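Local atomic coordinates of lectin (Trichosanthes anguina, PDB entry 4HR6), a protein that forms part of a three-chain, nontoxic seed lectin homologous to type II ribosome-inactivating proteins, which probably binds carbohydrate through its beta-trefoil chain. Residues B[164-169]-B[182-187]. Sequence-based numbering, arbitrary orientation.
Sequences QGLFGS and EVDSIY
The ring of Phe167 lies over the backbone of Ser185, its CE2 atom 3.5 Å from Ser185 C. With CG anti to its own carbonyl carbon (chi1 -73°), the ring reaches along the opposing chain: CE1 meets Val183 CG1 at 4.0 Å, while on the other rim CE2 touches Ile186 CG2 at 3.7 Å. A flat, apolar ring suits this place because it can cover a peptide with one face and still touch the branched side chains of two residues. At the root of the side chain, Phe167 N donates to Asp184 O over 2.9 Å, from above the carbonyl plane. Leu166 and Ser185 form the antiparallel non-hydrogen-bonded pair of a two-stranded beta hairpin, strands 166-174 and 180-185, which follows helix 141-159 in the ribosome-inactivating-protein (RIP) fold; Gln156 of that helix touches Phe167. On the face shared by this pair, Leu166 CD2 packs against Ser185 CB, and Leu166 also meets Phe48 of the neighbouring lectin chain. Beyond the pair, at the open end of the hairpin, both chains leave the strands, and Ile186 N bonds to Gly165 O in a nearly straight line (N-H...O 160°). Gly165, at positive phi, suits this place because its bare CA sits close against Ile186 CG1 and Tyr187 OH. Ile186 CG1 also lies 3.7 Å above the centre of the Tyr187 ring. From the far end of that ring the hydroxyl donates to Gln164 O, 2.6 Å from OH; the acceptor lies in the ring plane, although the donor stands well out of the carbonyl plane. Ser185 OG, tucked between its backbone N and carbonyl carbon (chi1 73°), accepts from Tyr187 N in an ST turn and is also hydrogen-bonded to Val131 O of the neighbouring lectin chain, whose Arg8 forms a salt bridge with Asp184 OD1.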
# COMPACT_ATOMS: atom_id res chain seq x y z
N GLN B 164 6.78 3.68 16.03
CA GLN B 164 5.75 2.62 15.99
C GLN B 164 4.93 2.62 14.70
O GLN B 164 3.77 2.22 14.72
CB GLN B 164 4.77 2.79 17.18
CG GLN B 164 5.40 2.85 18.57
CD GLN B 164 5.54 1.48 19.21
OE1 GLN B 164 5.69 0.46 18.53
NE2 GLN B 164 5.47 1.45 20.54
N GLY B 165 5.49 3.10 13.60
CA GLY B 165 4.79 3.09 12.31
C GLY B 165 3.81 4.22 12.13
O GLY B 165 3.06 4.24 11.16
N LEU B 166 3.83 5.18 13.05
CA LEU B 166 2.98 6.35 12.94
C LEU B 166 3.67 7.46 12.15
O LEU B 166 4.86 7.73 12.32
CB LEU B 166 2.61 6.86 14.34
CG LEU B 166 1.61 5.94 15.07
CD1 LEU B 166 1.85 5.95 16.57
CD2 LEU B 166 0.19 6.35 14.76
N PHE B 167 2.89 8.13 11.32
CA PHE B 167 3.36 9.23 10.51
C PHE B 167 3.52 10.49 11.37
O PHE B 167 2.89 10.62 12.42
CB PHE B 167 2.35 9.51 9.40
CG PHE B 167 2.33 8.49 8.29
CD1 PHE B 167 1.55 8.71 7.18
CD2 PHE B 167 3.13 7.35 8.34
CE1 PHE B 167 1.53 7.80 6.13
CE2 PHE B 167 3.12 6.45 7.29
CZ PHE B 167 2.32 6.68 6.18
N GLY B 168 4.36 11.41 10.92
CA GLY B 168 4.53 12.69 11.58
C GLY B 168 3.46 13.65 11.12
O GLY B 168 3.18 14.64 11.79
N SER B 169 2.86 13.35 9.98
CA SER B 169 1.85 14.20 9.40
C SER B 169 0.83 13.35 8.62
O SER B 169 1.16 12.28 8.11
CB SER B 169 2.53 15.25 8.51
OG SER B 169 1.79 15.50 7.33
N GLU B 182 -7.90 9.97 5.21
CA GLU B 182 -6.74 10.54 5.88
C GLU B 182 -5.92 9.43 6.52
O GLU B 182 -6.40 8.75 7.42
CB GLU B 182 -7.19 11.55 6.93
CG GLU B 182 -7.97 12.72 6.36
CD GLU B 182 -8.60 13.61 7.43
OE1 GLU B 182 -8.32 13.41 8.64
OE2 GLU B 182 -9.40 14.50 7.06
N VAL B 183 -4.70 9.25 6.05
CA VAL B 183 -3.82 8.20 6.52
C VAL B 183 -2.73 8.81 7.42
O VAL B 183 -2.05 9.77 7.04
CB VAL B 183 -3.16 7.49 5.31
CG1 VAL B 183 -2.20 6.42 5.75
CG2 VAL B 183 -4.23 6.93 4.40
N ASP B 184 -2.56 8.23 8.60
CA ASP B 184 -1.62 8.75 9.58
C ASP B 184 -0.68 7.68 10.13
O ASP B 184 -0.04 7.89 11.15
CB ASP B 184 -2.39 9.43 10.72
CG ASP B 184 -3.14 8.45 11.60
OD1 ASP B 184 -3.13 8.65 12.84
OD2 ASP B 184 -3.72 7.47 11.06
N SER B 185 -0.60 6.54 9.44
CA SER B 185 0.28 5.45 9.86
C SER B 185 0.52 4.51 8.71
O SER B 185 -0.14 4.59 7.69
CB SER B 185 -0.34 4.66 11.03
OG SER B 185 -1.41 3.86 10.58
N ILE B 186 1.46 3.59 8.88
CA ILE B 186 1.69 2.58 7.86
C ILE B 186 0.67 1.44 7.85
O ILE B 186 0.71 0.61 6.95
CB ILE B 186 3.05 1.91 8.03
CG1 ILE B 186 3.18 1.37 9.46
CG2 ILE B 186 4.16 2.87 7.66
CD1 ILE B 186 4.03 0.13 9.51
N TYR B 187 -0.23 1.38 8.83
CA TYR B 187 -1.06 0.20 9.04
C TYR B 187 -2.28 0.25 8.16
O TYR B 187 -3.37 -0.10 8.59
CB TYR B 187 -1.44 0.06 10.53
CG TYR B 187 -0.21 0.01 11.39
CD1 TYR B 187 0.13 1.05 12.23
CD2 TYR B 187 0.65 -1.05 11.29
CE1 TYR B 187 1.28 1.01 13.00
CE2 TYR B 187 1.81 -1.10 12.04
CZ TYR B 187 2.10 -0.06 12.90
OH TYR B 187 3.26 -0.12 13.63